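Local coordinates for protein virC2 (Agrobacterium tumefaciens, PDB 2RH3) that enhances T-DNA transfer and virulence, probably by binding DNA through the C-terminal ribbon-helix-helix fold that makes up this chain, at residues A84-N87 and H88-L92; F100-K103 and L104-A108. All blocks are in the same frame, centred on the assembly; numbering follows the deposited sequence.

Contact 1 of 2, residues A84-N87 and H88-L92; sequences AARN and HFDPL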
loop_
_atom_site.group_PDB
_atom_site.type_symbol
_atom_site.label_atom_id
_atom_site.label_comp_id
_atom_site.label_asym_id
_atom_site.label_seq_id
_atom_site.Cartn_x
_atom_site.Cartn_y
_atom_site.Cartn_z
ATOM N N ALA A 84 -11.652 -3.191 -11.645
ATOM C CA ALA A 84 -12.123 -2.027 -10.899
ATOM C C ALA A 84 -10.962 -1.113 -10.474
ATOM O O ALA A 84 -11.037 0.106 -10.640
ATOM C CB ALA A 84 -12.952 -2.468 -9.692
ATOM N N ALA A 85 -9.893 -1.714 -9.947
ATOM C CA ALA A 85 -8.668 -0.983 -9.585
ATOM C C ALA A 85 -8.052 -0.239 -10.777
ATOM O O ALA A 85 -7.768 0.953 -10.686
ATOM C CB ALA A 85 -7.638 -1.936 -8.972
ATOM N N ARG A 86 -7.846 -0.953 -11.884
ATOM C CA ARG A 86 -7.276 -0.369 -13.106
ATOM C C ARG A 86 -8.103 0.779 -13.675
ATOM O O ARG A 86 -7.553 1.778 -14.133
ATOM C CB ARG A 86 -7.051 -1.439 -14.179
ATOM C CG ARG A 86 -5.681 -2.084 -14.089
ATOM C CD ARG A 86 -5.266 -2.715 -15.398
ATOM N NE ARG A 86 -3.818 -2.593 -15.607
ATOM C CZ ARG A 86 -2.903 -3.443 -15.149
ATOM N NH1 ARG A 86 -3.259 -4.506 -14.435
ATOM N NH2 ARG A 86 -1.620 -3.228 -15.407
ATOM N N ASN A 87 -9.425 0.641 -13.643
ATOM C CA ASN A 87 -10.313 1.701 -14.117
ATOM C C ASN A 87 -10.054 3.023 -13.398
ATOM O O ASN A 87 -10.208 4.099 -13.977
ATOM C CB ASN A 87 -11.779 1.307 -13.922
ATOM C CG ASN A 87 -12.256 0.260 -14.910
ATOM O OD1 ASN A 87 -13.295 -0.372 -14.689
ATOM N ND2 ASN A 87 -11.532 0.087 -16.012
ATOM N N HIS A 88 -9.653 2.924 -12.132
ATOM C CA HIS A 88 -9.447 4.083 -11.282
ATOM C C HIS A 88 -8.012 4.588 -11.266
ATOM O O HIS A 88 -7.775 5.784 -11.425
ATOM C CB HIS A 88 -9.901 3.764 -9.855
ATOM C CG HIS A 88 -9.649 4.869 -8.883
ATOM N ND1 HIS A 88 -10.354 6.052 -8.905
ATOM C CD2 HIS A 88 -8.782 4.965 -7.848
ATOM C CE1 HIS A 88 -9.928 6.833 -7.928
ATOM N NE2 HIS A 88 -8.971 6.198 -7.274
ATOM N N PHE A 89 -7.065 3.675 -11.075
ATOM C CA PHE A 89 -5.648 4.024 -10.975
ATOM C C PHE A 89 -4.968 4.180 -12.330
ATOM O O PHE A 89 -3.902 4.782 -12.411
ATOM C CB PHE A 89 -4.894 3.002 -10.126
ATOM C CG PHE A 89 -5.283 3.029 -8.665
ATOM C CD1 PHE A 89 -4.979 4.131 -7.870
ATOM C CD2 PHE A 89 -5.968 1.963 -8.102
ATOM C CE1 PHE A 89 -5.351 4.156 -6.518
ATOM C CE2 PHE A 89 -6.342 1.977 -6.760
ATOM C CZ PHE A 89 -6.043 3.073 -5.974
ATOM N N ASP A 90 -5.610 3.649 -13.370
ATOM C CA ASP A 90 -5.087 3.661 -14.746
ATOM C C ASP A 90 -6.221 4.028 -15.715
ATOM O O ASP A 90 -6.519 3.274 -16.650
ATOM C CB ASP A 90 -4.494 2.282 -15.070
ATOM C CG ASP A 90 -3.744 2.249 -16.394
ATOM O OD1 ASP A 90 -3.359 3.323 -16.908
ATOM O OD2 ASP A 90 -3.533 1.134 -16.924
ATOM N N PRO A 91 -6.861 5.198 -15.500
ATOM C CA PRO A 91 -8.106 5.532 -16.185
ATOM C C PRO A 91 -7.997 5.619 -17.718
ATOM O O PRO A 91 -9.010 5.511 -18.420
ATOM C CB PRO A 91 -8.465 6.906 -15.604
ATOM C CG PRO A 91 -7.198 7.457 -15.098
ATOM C CD PRO A 91 -6.432 6.284 -14.595
ATOM N N LEU A 92 -6.775 5.804 -18.213
ATOM C CA LEU A 92 -6.516 5.926 -19.653
ATOM C C LEU A 92 -5.915 4.642 -20.239
ATOM O O LEU A 92 -5.758 4.524 -21.463
ATOM C CB LEU A 92 -5.576 7.106 -19.900
ATOM C CG LEU A 92 -6.066 8.523 -19.567
ATOM C CD1 LEU A 92 -4.924 9.507 -19.743
ATOM C CD2 LEU A 92 -7.247 8.930 -20.424
HETATM O O HOH W 1 -1.816 -0.644 -16.020
#
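The backbone N-H of Phe89 runs almost straight into the carbonyl oxygen of Ala85, N to O 2.8 Å, and so completes the final full turn of helix 79-89, a worked example of how a helix stops. The same oxygen takes a second, more bent bond from His88 N at 3.1 Å, which arrives above the carbonyl plane, 60° out of it. One residue on, Asp90 N still reaches Arg86 O at 2.8 Å although Asp90 has itself left helical geometry, and Pro91, which has no N-H to offer, follows with a CA-H...O contact from its CA to Asn87 O.

The side chains of Arg86 and Asp90 lie side by side, pointing the same way. Arg86 NE and Asp90 OD2 form only a long salt bridge of 4.0 Å, with OD2 at the guanidinium edge and the two planes 64° apart. A water bridges the pair, accepting from Arg86 NH2 at 2.7 Å and donating to Asp90 OD2 at 2.6 Å. Asp90 turns its carboxylate away from its own backbone N (chi1 -172°), and OD1 bonds the N-H of Glu95, so each oxygen has a separate task.

In the packing, the His88 ring meets the Phe89 face edge-on: His88 CD2 stands 3.7 Å above the Phe89 ring plane, over its centre. Ala85 CB meets Phe89 CD2 at 4.3 Å. The His88 ring is also set nearly at right angles against Phe51, and a weak hydrogen bond links its NE2 with Lys56 NZ. Arg86 makes a cation-pi contact with Phe100, while Ala85 and Phe89 press on helix 97-118 through Phe100, and Phe89 also reaches Lys103 and Ala107. The end of helix 79-89 is thus seated against the next helix of the ribbon-helix-helix domain.

Contact 2 of 2, residues F100-K103 and L104-A108; sequences FGHK and LATAA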
loop_
_atom_site.group_PDB
_atom_site.type_symbol
_atom_site.label_atom_id
_atom_site.label_comp_id
_atom_site.label_asym_id
_atom_site.label_seq_id
_atom_site.Cartn_x
_atom_site.Cartn_y
_atom_site.Cartn_z
ATOM N N PHE A 100 1.215 0.629 -12.101
ATOM C CA PHE A 100 -0.084 0.289 -11.519
ATOM C C PHE A 100 0.056 -0.387 -10.151
ATOM O O PHE A 100 -0.638 -0.013 -9.193
ATOM C CB PHE A 100 -0.933 -0.568 -12.488
ATOM C CG PHE A 100 -2.147 -1.179 -11.839
ATOM C CD1 PHE A 100 -2.197 -2.547 -11.581
ATOM C CD2 PHE A 100 -3.223 -0.383 -11.446
ATOM C CE1 PHE A 100 -3.309 -3.119 -10.952
ATOM C CE2 PHE A 100 -4.344 -0.945 -10.818
ATOM C CZ PHE A 100 -4.386 -2.314 -10.573
ATOM N N GLY A 101 0.962 -1.362 -10.055
ATOM C CA GLY A 101 1.212 -2.077 -8.788
ATOM C C GLY A 101 1.727 -1.188 -7.670
ATOM O O GLY A 101 1.386 -1.377 -6.498
ATOM N N HIS A 102 2.537 -0.201 -8.032
ATOM C CA HIS A 102 2.999 0.788 -7.067
ATOM C C HIS A 102 1.829 1.620 -6.557
ATOM O O HIS A 102 1.709 1.839 -5.352
ATOM C CB HIS A 102 4.063 1.694 -7.675
ATOM C CG HIS A 102 4.576 2.737 -6.729
ATOM N ND1 HIS A 102 5.390 2.440 -5.657
ATOM C CD2 HIS A 102 4.403 4.082 -6.708
ATOM C CE1 HIS A 102 5.685 3.553 -5.008
ATOM N NE2 HIS A 102 5.092 4.562 -5.620
ATOM N N LYS A 103 0.955 2.052 -7.474
ATOM C CA LYS A 103 -0.221 2.852 -7.116
ATOM C C LYS A 103 -1.157 2.074 -6.206
ATOM O O LYS A 103 -1.660 2.610 -5.206
ATOM C CB LYS A 103 -0.978 3.309 -8.379
ATOM C CG LYS A 103 -0.248 4.395 -9.133
ATOM C CD LYS A 103 -1.136 4.977 -10.233
ATOM C CE LYS A 103 -0.347 5.849 -11.192
ATOM N NZ LYS A 103 0.236 7.056 -10.535
ATOM N N LEU A 104 -1.373 0.806 -6.555
ATOM C CA LEU A 104 -2.290 -0.056 -5.809
ATOM C C LEU A 104 -1.760 -0.315 -4.397
ATOM O O LEU A 104 -2.488 -0.110 -3.416
ATOM C CB LEU A 104 -2.520 -1.379 -6.552
ATOM C CG LEU A 104 -3.501 -2.369 -5.896
ATOM C CD1 LEU A 104 -4.869 -1.730 -5.683
ATOM C CD2 LEU A 104 -3.626 -3.656 -6.684
ATOM N N ALA A 105 -0.502 -0.732 -4.294
ATOM C CA ALA A 105 0.095 -0.995 -2.967
ATOM C C ALA A 105 0.130 0.259 -2.111
ATOM O O ALA A 105 -0.211 0.223 -0.920
ATOM C CB ALA A 105 1.490 -1.578 -3.106
ATOM N N THR A 106 0.527 1.375 -2.720
ATOM C CA THR A 106 0.643 2.631 -1.999
ATOM C C THR A 106 -0.713 3.093 -1.446
ATOM O O THR A 106 -0.798 3.524 -0.294
ATOM C CB THR A 106 1.347 3.707 -2.861
ATOM O OG1 THR A 106 2.690 3.270 -3.134
ATOM C CG2 THR A 106 1.379 5.048 -2.136
ATOM N N ALA A 107 -1.766 2.976 -2.254
ATOM C CA ALA A 107 -3.119 3.309 -1.807
ATOM C C ALA A 107 -3.592 2.397 -0.676
ATOM O O ALA A 107 -4.196 2.866 0.277
ATOM C CB ALA A 107 -4.111 3.245 -2.979
ATOM N N ALA A 108 -3.324 1.103 -0.803
ATOM C CA ALA A 108 -3.719 0.132 0.215
ATOM C C ALA A 108 -3.073 0.490 1.565
ATOM O O ALA A 108 -3.722 0.486 2.618
ATOM C CB ALA A 108 -3.336 -1.261 -0.236
#
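Leu104 lies alongside Phe100, both side chains pointing the same way from helix 97-118, the last helix of this ribbon-helix-helix fold. Leu104 CD2 comes within 4.2 Å of Phe100 CZ, while its backbone N bonds Phe100 O. Leu104 is buried against Ile82 of helix 79-89, Phe42 of helix 27-47 and Leu5 of strand 2-7, which places this face in the core, whereas Thr106 and His102 lie on a partly exposed one. Ala105 continues the spiral with a bond from its N to Gly101 O at 3.0 Å, its small CB lying 3.4 Å from that same oxygen.

At Thr106 a side chain joins the backbone bonding. Its N and its hydroxyl both donate to His102 O, approaching from opposite faces of the carbonyl plane. The hydroxyl owes its place to chi1 of -63°, which sets OG1 beside the backbone N, 2.8 Å from His102 O; OG1 also stands over one face of the His102 imidazole, offset toward the rim, with CE1 its nearest ring atom at 3.5 Å. Ala107 N then bonds Lys103 O at 3.0 Å, and its methyl packs on Phe42. Last, Ala108 N bonds Leu104 O at 3.0 Å.

Overall arrangement
From the N terminus the chain lays down strand 2-7, helices 16-21 and 27-47, and strand 71-76, which pairs antiparallel with the first to form the ribbon, before it reaches helix 79-89. Contact 1 finishes that helix and enters the turn beyond it; contact 2 is a stretch inside helix 97-118. Both are local, so neither closes a long loop, and they follow in series without nesting or crossing. Their centres are about 11 Å apart, and the two helices touch directly. Contact 2 additionally faces helix 27-47 and strand 2-7, so helix 97-118 joins helix 79-89 to that earlier helix and to one strand of the ribbon.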